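Local coordinates for prolyl-tRNA synthetase (Giardia lamblia ATCC 50803, PDB 3IAL), which probably charges tRNA(Pro) with L-proline at the expense of ATP, passing through the prolyl-adenylate intermediate, at residues B[26-31]-B[281-286]; B[38-43]-B[159-164]; B[150-155]-B[165-170]. All coordinates share one frame; numbering follows the deposited sequence.

Contact 1: B[26-31]-B[281-286]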
loop_
_atom_site.group_PDB
_atom_site.type_symbol
_atom_site.label_atom_id
_atom_site.label_comp_id
_atom_site.label_asym_id
_atom_site.label_seq_id
_atom_site.Cartn_x
_atom_site.Cartn_y
_atom_site.Cartn_z
ATOM N N ASP B 26 19.661 5.947 23.214
ATOM C CA ASP B 26 20.466 4.741 22.954
ATOM C C ASP B 26 19.618 3.474 22.816
ATOM O O ASP B 26 19.921 2.609 22.000
ATOM C CB ASP B 26 21.498 4.539 24.054
ATOM C CG ASP B 26 22.549 5.622 24.062
ATOM O OD1 ASP B 26 22.757 6.252 23.006
ATOM O OD2 ASP B 26 23.162 5.841 25.119
ATOM N N TRP B 27 18.570 3.376 23.627
ATOM C CA TRP B 27 17.638 2.255 23.573
ATOM C C TRP B 27 17.000 2.176 22.196
ATOM O O TRP B 27 16.944 1.102 21.580
ATOM C CB TRP B 27 16.577 2.429 24.659
ATOM C CG TRP B 27 15.587 1.343 24.733
ATOM C CD1 TRP B 27 15.631 0.240 25.539
ATOM C CD2 TRP B 27 14.377 1.253 23.990
ATOM N NE1 TRP B 27 14.513 -0.538 25.336
ATOM C CE2 TRP B 27 13.733 0.056 24.381
ATOM C CE3 TRP B 27 13.765 2.068 23.035
ATOM C CZ2 TRP B 27 12.514 -0.336 23.850
ATOM C CZ3 TRP B 27 12.546 1.666 22.498
ATOM C CH2 TRP B 27 11.944 0.476 22.898
ATOM N N PHE B 28 16.535 3.321 21.711
ATOM C CA PHE B 28 15.857 3.404 20.414
ATOM C C PHE B 28 16.755 2.956 19.267
ATOM O O PHE B 28 16.361 2.101 18.471
ATOM C CB PHE B 28 15.362 4.830 20.159
ATOM C CG PHE B 28 14.511 4.969 18.932
ATOM C CD1 PHE B 28 13.139 4.787 19.005
ATOM C CD2 PHE B 28 15.084 5.288 17.701
ATOM C CE1 PHE B 28 12.335 4.932 17.873
ATOM C CE2 PHE B 28 14.294 5.422 16.563
ATOM C CZ PHE B 28 12.914 5.245 16.650
ATOM N N ASP B 29 17.957 3.525 19.186
ATOM C CA ASP B 29 18.912 3.153 18.139
ATOM C C ASP B 29 19.256 1.669 18.162
ATOM O O ASP B 29 19.282 1.023 17.110
ATOM C CB ASP B 29 20.203 3.969 18.249
ATOM C CG ASP B 29 20.020 5.421 17.847
ATOM O OD1 ASP B 29 19.053 5.745 17.114
ATOM O OD2 ASP B 29 20.852 6.241 18.279
ATOM N N ALA B 30 19.508 1.126 19.354
ATOM C CA ALA B 30 19.862 -0.283 19.485
ATOM C C ALA B 30 18.674 -1.203 19.113
ATOM O O ALA B 30 18.846 -2.182 18.382
ATOM C CB ALA B 30 20.365 -0.585 20.900
ATOM N N ILE B 31 17.475 -0.884 19.589
ATOM C CA ILE B 31 16.313 -1.711 19.252
ATOM C C ILE B 31 15.997 -1.670 17.743
ATOM O O ILE B 31 15.590 -2.683 17.187
ATOM C CB ILE B 31 15.061 -1.385 20.116
ATOM C CG1 ILE B 31 14.089 -2.576 20.129
ATOM C CG2 ILE B 31 14.357 -0.115 19.615
ATOM C CD1 ILE B 31 14.745 -3.941 20.462
ATOM N N ALA B 281 4.458 4.194 19.271
ATOM C CA ALA B 281 4.000 2.886 19.747
ATOM C C ALA B 281 5.154 2.011 20.223
ATOM O O ALA B 281 5.044 1.343 21.250
ATOM C CB ALA B 281 3.238 2.174 18.659
ATOM N N LEU B 282 6.259 2.011 19.479
ATOM C CA LEU B 282 7.399 1.168 19.845
ATOM C C LEU B 282 8.083 1.720 21.089
ATOM O O LEU B 282 8.449 0.967 21.989
ATOM C CB LEU B 282 8.402 1.057 18.699
ATOM C CG LEU B 282 7.911 0.436 17.379
ATOM C CD1 LEU B 282 9.079 0.338 16.428
ATOM C CD2 LEU B 282 7.243 -0.928 17.547
ATOM N N SER B 283 8.226 3.040 21.133
ATOM C CA SER B 283 9.040 3.703 22.143
ATOM C C SER B 283 8.365 3.700 23.508
ATOM O O SER B 283 9.015 3.475 24.535
ATOM C CB SER B 283 9.343 5.141 21.713
ATOM O OG SER B 283 10.186 5.174 20.561
ATOM N N ILE B 284 7.059 3.948 23.504
ATOM C CA ILE B 284 6.293 4.082 24.730
ATOM C C ILE B 284 6.077 2.735 25.420
ATOM O O ILE B 284 6.172 2.642 26.645
ATOM C CB ILE B 284 4.943 4.758 24.467
ATOM C CG1 ILE B 284 5.171 6.212 24.030
ATOM C CG2 ILE B 284 4.073 4.694 25.721
ATOM C CD1 ILE B 284 3.924 6.957 23.597
ATOM N N HIS B 285 5.808 1.698 24.632
ATOM C CA HIS B 285 5.542 0.368 25.171
ATOM C C HIS B 285 6.801 -0.451 25.427
ATOM O O HIS B 285 6.758 -1.394 26.192
ATOM C CB HIS B 285 4.621 -0.410 24.227
ATOM C CG HIS B 285 3.301 0.254 24.010
ATOM N ND1 HIS B 285 2.495 0.648 25.058
ATOM C CD2 HIS B 285 2.639 0.588 22.877
ATOM C CE1 HIS B 285 1.398 1.197 24.579
ATOM N NE2 HIS B 285 1.463 1.180 23.259
ATOM N N GLY B 286 7.906 -0.113 24.766
ATOM C CA GLY B 286 9.158 -0.855 24.921
ATOM C C GLY B 286 9.629 -0.973 26.368
ATOM O O GLY B 286 9.290 -0.145 27.212
#
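Two neighbouring aromatic side chains have CG anti to their own backbone N, Trp-27 with chi1 -179° and Phe-28 with chi1 -173°, and both reach from helix 24-34 to the end of helix 276-285. The benzo end of the indole does the touching on the first: CZ2 of Trp-27 lies 3.6 Å from CA of Gly-286, and CH2 meets the carbonyl O of Leu-282 near the ring plane at 3.6 Å. Gly-286, the first residue to leave the helical conformation, has no side chain, so the indole's CZ2 and CH2 come right up to its CA. Phe-28 turns an edge to Ser-283, whose OG stands 3.4 Å from ring atom CD1 and near the ring plane. Between the short segments the axes approach to 11.0 Å and cross at 123°, so an N-terminal helix is packed obliquely against a helix of the class II synthetase core, with no hydrogen bond between the two segments. Ser-283, small enough to sit where the segments come nearest, has its OG satisfied within its own helix by Ala-279 O. The indole is fixed further: NE1 is hydrogen-bonded to Asp-287 O, Phe-15 meets it edge-to-face, and CG2 of Ile-31 lies over one face.

Contact 2: B[38-43]-B[159-164]. With PR8 (5'-O-[(R)-hydroxy{[(2S)-pyrrolidin-2-ylcarbonyl]oxy}phosphoryl]adenosine), chain H.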
loop_
_atom_site.group_PDB
_atom_site.type_symbol
_atom_site.label_atom_id
_atom_site.label_comp_id
_atom_site.label_asym_id
_atom_site.label_seq_id
_atom_site.Cartn_x
_atom_site.Cartn_y
_atom_site.Cartn_z
ATOM N N VAL B 38 14.773 -1.431 10.804
ATOM C CA VAL B 38 15.275 -0.574 9.748
ATOM C C VAL B 38 16.761 -0.838 9.544
ATOM O O VAL B 38 17.417 -1.477 10.373
ATOM C CB VAL B 38 15.102 0.917 10.097
ATOM C CG1 VAL B 38 13.629 1.263 10.281
ATOM C CG2 VAL B 38 15.900 1.264 11.342
ATOM N N ASP B 39 17.282 -0.360 8.425
ATOM C CA ASP B 39 18.712 -0.352 8.212
ATOM C C ASP B 39 19.164 1.040 7.763
ATOM O O ASP B 39 18.819 1.490 6.670
ATOM C CB ASP B 39 19.118 -1.424 7.206
ATOM C CG ASP B 39 20.573 -1.798 7.338
ATOM O OD1 ASP B 39 21.378 -0.880 7.606
ATOM O OD2 ASP B 39 20.906 -2.993 7.196
ATOM N N ARG B 40 19.947 1.690 8.628
ATOM C CA ARG B 40 20.447 3.055 8.416
ATOM C C ARG B 40 21.679 3.101 7.517
ATOM O O ARG B 40 22.130 4.180 7.142
ATOM C CB ARG B 40 20.833 3.709 9.754
ATOM C CG ARG B 40 19.741 3.739 10.804
ATOM C CD ARG B 40 20.259 4.293 12.128
ATOM N NE ARG B 40 20.384 5.753 12.126
ATOM C CZ ARG B 40 20.723 6.485 13.189
ATOM N NH1 ARG B 40 20.990 5.909 14.356
ATOM N NH2 ARG B 40 20.797 7.807 13.086
ATOM N N ARG B 41 22.234 1.932 7.184
ATOM C CA ARG B 41 23.479 1.848 6.411
ATOM C C ARG B 41 23.312 2.077 4.898
ATOM O O ARG B 41 24.267 1.929 4.137
ATOM C CB ARG B 41 24.160 0.494 6.656
ATOM C CG ARG B 41 24.580 0.262 8.104
ATOM C CD ARG B 41 25.105 -1.153 8.314
ATOM N NE ARG B 41 24.054 -2.155 8.142
ATOM C CZ ARG B 41 24.237 -3.470 8.241
ATOM N NH1 ARG B 41 25.440 -3.968 8.515
ATOM N NH2 ARG B 41 23.210 -4.295 8.067
ATOM N N TYR B 42 22.105 2.411 4.457
ATOM C CA TYR B 42 21.896 2.856 3.087
ATOM C C TYR B 42 22.639 4.183 2.920
ATOM O O TYR B 42 22.421 5.102 3.708
ATOM C CB TYR B 42 20.408 3.044 2.827
ATOM C CG TYR B 42 20.044 3.160 1.373
ATOM C CD1 TYR B 42 19.982 2.028 0.561
ATOM C CD2 TYR B 42 19.755 4.394 0.808
ATOM C CE1 TYR B 42 19.645 2.125 -0.776
ATOM C CE2 TYR B 42 19.415 4.499 -0.533
ATOM C CZ TYR B 42 19.363 3.361 -1.316
ATOM O OH TYR B 42 19.032 3.459 -2.636
ATOM N N PRO B 43 23.516 4.291 1.904
ATOM C CA PRO B 43 24.399 5.453 1.765
ATOM C C PRO B 43 23.745 6.750 1.249
ATOM O O PRO B 43 24.371 7.501 0.517
ATOM C CB PRO B 43 25.457 4.953 0.775
ATOM C CG PRO B 43 24.712 4.019 -0.083
ATOM C CD PRO B 43 23.764 3.302 0.839
ATOM N N THR B 159 19.519 12.928 11.532
ATOM C CA THR B 159 18.479 11.980 11.175
ATOM C C THR B 159 18.379 10.849 12.212
ATOM O O THR B 159 19.382 10.401 12.763
ATOM C CB THR B 159 18.698 11.388 9.760
ATOM O OG1 THR B 159 19.867 10.568 9.742
ATOM C CG2 THR B 159 18.851 12.494 8.716
ATOM N N LYS B 160 17.149 10.417 12.472
ATOM C CA LYS B 160 16.862 9.315 13.376
ATOM C C LYS B 160 15.742 8.522 12.712
ATOM O O LYS B 160 14.722 9.107 12.336
ATOM C CB LYS B 160 16.423 9.861 14.749
ATOM C CG LYS B 160 16.293 8.816 15.886
ATOM C CD LYS B 160 16.374 9.501 17.272
ATOM C CE LYS B 160 16.289 8.517 18.464
ATOM N NZ LYS B 160 17.578 7.783 18.803
ATOM N N PRO B 161 15.919 7.198 12.540
ATOM C CA PRO B 161 14.885 6.377 11.900
ATOM C C PRO B 161 13.483 6.629 12.447
ATOM O O PRO B 161 13.309 6.745 13.660
ATOM C CB PRO B 161 15.328 4.946 12.220
ATOM C CG PRO B 161 16.784 5.041 12.302
ATOM C CD PRO B 161 17.089 6.390 12.899
ATOM N N LEU B 162 12.508 6.729 11.539
ATOM C CA LEU B 162 11.091 6.906 11.871
ATOM C C LEU B 162 10.731 8.317 12.356
ATOM O O LEU B 162 9.636 8.791 12.087
ATOM C CB LEU B 162 10.609 5.874 12.902
ATOM C CG LEU B 162 10.969 4.409 12.668
ATOM C CD1 LEU B 162 10.373 3.551 13.750
ATOM C CD2 LEU B 162 10.477 3.943 11.304
ATOM N N ILE B 163 11.645 8.973 13.059
ATOM C CA ILE B 163 11.361 10.223 13.767
ATOM C C ILE B 163 11.764 11.449 12.939
ATOM O O ILE B 163 11.004 12.397 12.843
ATOM C CB ILE B 163 12.072 10.225 15.157
ATOM C CG1 ILE B 163 11.344 9.276 16.112
ATOM C CG2 ILE B 163 12.149 11.621 15.754
ATOM C CD1 ILE B 163 12.138 8.925 17.340
ATOM N N ARG B 164 12.960 11.423 12.360
ATOM C CA ARG B 164 13.457 12.520 11.525
ATOM C C ARG B 164 14.253 11.944 10.366
ATOM O O ARG B 164 15.434 11.672 10.513
ATOM C CB ARG B 164 14.371 13.467 12.318
ATOM C CG ARG B 164 13.663 14.513 13.158
ATOM C CD ARG B 164 14.627 15.655 13.509
ATOM N NE ARG B 164 15.833 15.138 14.164
ATOM C CZ ARG B 164 16.037 15.089 15.479
ATOM N NH1 ARG B 164 15.132 15.560 16.335
ATOM N NH2 ARG B 164 17.171 14.572 15.946
HETATM C C PR8 H . 1.284 18.308 6.740
HETATM N N PR8 H . 0.420 18.261 4.484
HETATM O O PR8 H . 2.370 18.100 6.196
HETATM P P PR8 H . 2.405 18.198 8.956
HETATM N N1 PR8 H . 10.224 12.472 9.619
HETATM C C2 PR8 H . 9.187 11.718 9.964
HETATM N N3 PR8 H . 7.950 12.213 10.057
HETATM C C4 PR8 H . 7.700 13.497 9.807
HETATM C C5 PR8 H . 8.764 14.320 9.452
HETATM C C6 PR8 H . 10.045 13.781 9.357
HETATM N N6 PR8 H . 11.074 14.555 9.009
HETATM N N7 PR8 H . 8.276 15.538 9.257
HETATM C C8 PR8 H . 6.961 15.494 9.478
HETATM N N9 PR8 H . 6.600 14.250 9.824
HETATM C CA PR8 H . 0.016 18.404 5.893
HETATM C CB PR8 H . -0.885 17.224 6.218
HETATM C CD PR8 H . -0.443 17.251 3.882
HETATM C CG PR8 H . -0.692 16.268 5.033
HETATM C "C1'" PR8 H . 5.201 13.827 10.152
HETATM O O10 PR8 H . 1.086 18.494 8.074
HETATM O O1P PR8 H . 3.450 19.244 8.817
HETATM C "C2'" PR8 H . 4.686 14.449 11.473
HETATM O "O2'" PR8 H . 3.930 13.477 12.210
HETATM O O2P PR8 H . 1.881 18.123 10.472
HETATM C "C3'" PR8 H . 3.719 15.505 10.991
HETATM O "O3'" PR8 H . 2.749 15.788 12.002
HETATM C "C4'" PR8 H . 3.092 14.702 9.866
HETATM O "O4'" PR8 H . 4.265 14.293 9.128
HETATM C "C5'" PR8 H . 2.174 15.601 9.066
HETATM O "O5'" PR8 H . 2.891 16.715 8.571
#
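The ring of Pro-161 and the side chain of Arg-40 cross at about a right angle and carry most of the contact. CD of Pro-161 sits over one face of the guanidinium, toward its rim, 3.4 Å from NE of Arg-40. Just behind it, CG of Pro-161 packs on the arginine methylenes, 3.6 Å from Arg-40 CD. A bend at chi3 (78°) lays the Arg-40 chain over the proline, in one of two deposited conformers, and brings NH2 to 3.0 Å from Thr-159 O. On the buried side, CG2 of Val-38 rests 3.8 Å from CB of Pro-161, a branched apolar group against a compact ring.

Pro-161 is held by the fold of its own loop, which joins the two antiparallel strands of motif 2 of class II synthetases. Its backbone and the positive phi of Leu-162 (74°) match a type II turn, in which proline suits the first corner. Lys-160 O accepts from both Ile-163 N and Arg-164 N, a classic beta bulge. The bulge carries Ile-163 O to 3.3 Å from N1 of the adenine in prolyl-adenylate, while Arg-276 NE donates a hydrogen bond to the same oxygen.

Behind Arg-40, Asp-39 OD1 accepts the backbone N of Arg-41 on its anti lone pair, an Asx turn, and Arg-41 NE on its syn one. Arg-41 NH2 completes the side-on salt bridge to Asp-39 OD2 at 2.8 Å, and that oxygen also accepts a hydrogen bond from Trp-134 NE1 of the second subunit.

Contact 3: B[150-155]-B[165-170]. With PR8 (5'-O-[(R)-hydroxy{[(2S)-pyrrolidin-2-ylcarbonyl]oxy}phosphoryl]adenosine), chain H.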
loop_
_atom_site.group_PDB
_atom_site.type_symbol
_atom_site.label_atom_id
_atom_site.label_comp_id
_atom_site.label_asym_id
_atom_site.label_seq_id
_atom_site.Cartn_x
_atom_site.Cartn_y
_atom_site.Cartn_z
ATOM N N THR B 150 5.495 8.185 0.005
ATOM C CA THR B 150 6.616 8.830 0.663
ATOM C C THR B 150 6.716 10.271 0.177
ATOM O O THR B 150 6.327 10.585 -0.962
ATOM C CB THR B 150 7.937 8.053 0.478
ATOM O OG1 THR B 150 8.464 8.238 -0.844
ATOM C CG2 THR B 150 7.721 6.574 0.744
ATOM N N ILE B 151 7.181 11.139 1.074
ATOM C CA ILE B 151 7.517 12.526 0.756
ATOM C C ILE B 151 9.005 12.716 1.042
ATOM O O ILE B 151 9.645 11.826 1.626
ATOM C CB ILE B 151 6.670 13.533 1.570
ATOM C CG1 ILE B 151 6.700 13.200 3.070
ATOM C CG2 ILE B 151 5.229 13.561 1.047
ATOM C CD1 ILE B 151 6.325 14.392 3.971
ATOM N N PHE B 152 9.548 13.864 0.634
ATOM C CA PHE B 152 10.997 14.102 0.663
ATOM C C PHE B 152 11.350 15.464 1.276
ATOM O O PHE B 152 10.825 16.488 0.851
ATOM C CB PHE B 152 11.571 14.001 -0.756
ATOM C CG PHE B 152 11.356 12.654 -1.404
ATOM C CD1 PHE B 152 12.354 11.684 -1.371
ATOM C CD2 PHE B 152 10.162 12.358 -2.042
ATOM C CE1 PHE B 152 12.163 10.446 -1.964
ATOM C CE2 PHE B 152 9.955 11.107 -2.643
ATOM C CZ PHE B 152 10.955 10.153 -2.602
ATOM N N ARG B 153 12.234 15.462 2.276
ATOM C CA ARG B 153 12.655 16.682 2.968
ATOM C C ARG B 153 14.177 16.734 3.057
ATOM O O ARG B 153 14.780 16.023 3.863
ATOM C CB ARG B 153 12.075 16.729 4.387
ATOM C CG ARG B 153 10.568 16.580 4.493
ATOM C CD ARG B 153 9.849 17.889 4.386
ATOM N NE ARG B 153 8.395 17.706 4.392
ATOM C CZ ARG B 153 7.587 17.854 5.443
ATOM N NH1 ARG B 153 8.052 18.200 6.638
ATOM N NH2 ARG B 153 6.282 17.659 5.289
ATOM N N HIS B 154 14.792 17.588 2.247
ATOM C CA HIS B 154 16.253 17.677 2.167
ATOM C C HIS B 154 16.940 18.219 3.417
ATOM O O HIS B 154 17.996 17.716 3.795
ATOM C CB HIS B 154 16.683 18.541 0.980
ATOM C CG HIS B 154 18.101 19.006 1.065
ATOM N ND1 HIS B 154 19.173 18.163 0.868
ATOM C CD2 HIS B 154 18.626 20.223 1.340
ATOM C CE1 HIS B 154 20.297 18.841 1.015
ATOM N NE2 HIS B 154 19.992 20.096 1.296
ATOM N N GLU B 155 16.375 19.251 4.037
ATOM C CA GLU B 155 17.093 19.978 5.090
ATOM C C GLU B 155 17.082 19.250 6.436
ATOM O O GLU B 155 17.769 19.665 7.372
ATOM C CB GLU B 155 16.553 21.409 5.254
ATOM C CG GLU B 155 17.522 22.343 6.002
ATOM C CD GLU B 155 17.159 23.814 5.893
ATOM O OE1 GLU B 155 16.131 24.227 6.475
ATOM O OE2 GLU B 155 17.917 24.562 5.242
ATOM N N VAL B 165 13.596 11.761 9.223
ATOM C CA VAL B 165 14.229 11.172 8.048
ATOM C C VAL B 165 14.041 12.087 6.836
ATOM O O VAL B 165 13.243 13.015 6.868
ATOM C CB VAL B 165 13.695 9.734 7.760
ATOM C CG1 VAL B 165 14.221 8.748 8.808
ATOM C CG2 VAL B 165 12.178 9.699 7.701
ATOM N N ARG B 166 14.802 11.837 5.781
ATOM C CA ARG B 166 14.750 12.678 4.590
ATOM C C ARG B 166 13.792 12.119 3.535
ATOM O O ARG B 166 13.277 12.881 2.724
ATOM C CB ARG B 166 16.147 12.906 4.026
ATOM C CG ARG B 166 16.969 13.864 4.893
ATOM C CD ARG B 166 18.417 13.931 4.468
ATOM N NE ARG B 166 18.619 14.721 3.262
ATOM C CZ ARG B 166 19.557 14.490 2.334
ATOM N NH1 ARG B 166 20.392 13.456 2.416
ATOM N NH2 ARG B 166 19.645 15.296 1.290
ATOM N N GLU B 167 13.566 10.805 3.548
ATOM C CA GLU B 167 12.413 10.214 2.853
ATOM C C GLU B 167 11.460 9.638 3.890
ATOM O O GLU B 167 11.819 8.761 4.657
ATOM C CB GLU B 167 12.825 9.139 1.846
ATOM C CG GLU B 167 11.636 8.387 1.262
ATOM C CD GLU B 167 11.949 7.656 -0.035
ATOM O OE1 GLU B 167 13.137 7.505 -0.372
ATOM O OE2 GLU B 167 10.993 7.232 -0.722
ATOM N N ILE B 168 10.232 10.138 3.884
ATOM C CA ILE B 168 9.285 9.879 4.944
ATOM C C ILE B 168 8.060 9.152 4.402
ATOM O O ILE B 168 7.334 9.688 3.571
ATOM C CB ILE B 168 8.823 11.203 5.583
ATOM C CG1 ILE B 168 10.020 12.107 5.908
ATOM C CG2 ILE B 168 7.975 10.929 6.845
ATOM C CD1 ILE B 168 9.658 13.592 5.918
ATOM N N HIS B 169 7.818 7.940 4.901
ATOM C CA HIS B 169 6.615 7.198 4.552
ATOM C C HIS B 169 5.466 7.794 5.357
ATOM O O HIS B 169 5.601 8.035 6.567
ATOM C CB HIS B 169 6.807 5.710 4.849
ATOM C CG HIS B 169 5.758 4.829 4.252
ATOM N ND1 HIS B 169 4.740 4.270 5.000
ATOM C CD2 HIS B 169 5.563 4.415 2.977
ATOM C CE1 HIS B 169 3.964 3.553 4.207
ATOM N NE2 HIS B 169 4.439 3.623 2.976
ATOM N N TRP B 170 4.351 8.078 4.691
ATOM C CA TRP B 170 3.238 8.732 5.369
ATOM C C TRP B 170 1.910 8.537 4.664
ATOM O O TRP B 170 1.858 7.972 3.579
ATOM C CB TRP B 170 3.554 10.227 5.576
ATOM C CG TRP B 170 3.169 11.213 4.478
ATOM C CD1 TRP B 170 2.876 10.951 3.169
ATOM C CD2 TRP B 170 3.107 12.638 4.620
ATOM N NE1 TRP B 170 2.605 12.119 2.503
ATOM C CE2 TRP B 170 2.748 13.170 3.371
ATOM C CE3 TRP B 170 3.319 13.515 5.691
ATOM C CZ2 TRP B 170 2.574 14.536 3.165
ATOM C CZ3 TRP B 170 3.143 14.874 5.488
ATOM C CH2 TRP B 170 2.775 15.368 4.233
HETATM C C PR8 H . 1.284 18.308 6.740
HETATM N N PR8 H . 0.420 18.261 4.484
HETATM O O PR8 H . 2.370 18.100 6.196
HETATM P P PR8 H . 2.405 18.198 8.956
HETATM N N1 PR8 H . 10.224 12.472 9.619
HETATM C C2 PR8 H . 9.187 11.718 9.964
HETATM N N3 PR8 H . 7.950 12.213 10.057
HETATM C C4 PR8 H . 7.700 13.497 9.807
HETATM C C5 PR8 H . 8.764 14.320 9.452
HETATM C C6 PR8 H . 10.045 13.781 9.357
HETATM N N6 PR8 H . 11.074 14.555 9.009
HETATM N N7 PR8 H . 8.276 15.538 9.257
HETATM C C8 PR8 H . 6.961 15.494 9.478
HETATM N N9 PR8 H . 6.600 14.250 9.824
HETATM C CA PR8 H . 0.016 18.404 5.893
HETATM C CB PR8 H . -0.885 17.224 6.218
HETATM C CD PR8 H . -0.443 17.251 3.882
HETATM C CG PR8 H . -0.692 16.268 5.033
HETATM C "C1'" PR8 H . 5.201 13.827 10.152
HETATM O O10 PR8 H . 1.086 18.494 8.074
HETATM O O1P PR8 H . 3.450 19.244 8.817
HETATM C "C2'" PR8 H . 4.686 14.449 11.473
HETATM O "O2'" PR8 H . 3.930 13.477 12.210
HETATM O O2P PR8 H . 1.881 18.123 10.472
HETATM C "C3'" PR8 H . 3.719 15.505 10.991
HETATM O "O3'" PR8 H . 2.749 15.788 12.002
HETATM C "C4'" PR8 H . 3.092 14.702 9.866
HETATM O "O4'" PR8 H . 4.265 14.293 9.128
HETATM C "C5'" PR8 H . 2.174 15.601 9.066
HETATM O "O5'" PR8 H . 2.891 16.715 8.571
#
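Two hydroxyls grip OE2 of Glu-167: Thr-150 OG1, which donates to its anti lone pair at 2.7 Å from OE2, and Thr-81 OG1 of the second subunit. This carboxylate therefore joins the dimer interface to motif 2 of the class II synthetase fold, the antiparallel strand pair that lines the active site; the sequence from Phe-152 to Glu-155 fits its Phe-Arg-x-Glu signature. Phe-152 runs alongside Glu-167 on the same face of the sheet, its CE1 3.4 Å from Glu-167 CD, with ring and carboxylate planes 44° apart.

Backbone bonds set the register. Ile-151 and Ile-168 form a hydrogen-bonded pair, the N-H of Ile-168 pointing at Ile-151 O almost straight (173°). Beyond the strand, Arg-153 N donates to Arg-166 O at 2.8 Å. There the Arg-166 chain, bent at chi3, runs alongside His-154 so that NH2 donates to His-154 ND1 at 2.9 Å, while NE makes a weak bond to His-154 O.

The face bearing the two isoleucines serves the ligand. Ile-168 lies against the adenine, CG2 3.4 Å from PR8 C2, and the main chain of Val-165 reads the base edge through two weak bonds, N to PR8 N1 at 3.5 Å and PR8 N6 to the carbonyl O. Arg-153, bent at chi2, brings NH1 near PR8 N7, its NE held by a hydrogen bond to Pro-121 O. Ile-151 puts CD1 almost along the normal of the Trp-170 six-membered ring, 3.4 Å from its centroid, a CH-pi contact that backs the indole. The edge of that indole faces the prolyl carbonyl, CH2 of Trp-170 lying 3.4 Å from PR8 O.

Along the chain, contact 1 encloses the other two: helix 24-34 opens the series, segment 38-43 follows, then 150-155, 159-164 and 165-170 come in close succession, and 281-286 closes it. Contacts 2 and 3 interleave, because the loop 159-164 connects the two strands of contact 3; their centres are about 11 Å apart, and both border the prolyl-adenylate and the second subunit. Contacts 1 and 2, with centres about 14 Å apart, touch through the salt bridge of Asp-29 with Lys-160 and the packing of Phe-28 on Pro-161. Contacts 1 and 3 do not touch, their centres lying about 21 Å apart. The N-terminal helix thus reaches the adenine-binding strands through the motif 2 loop.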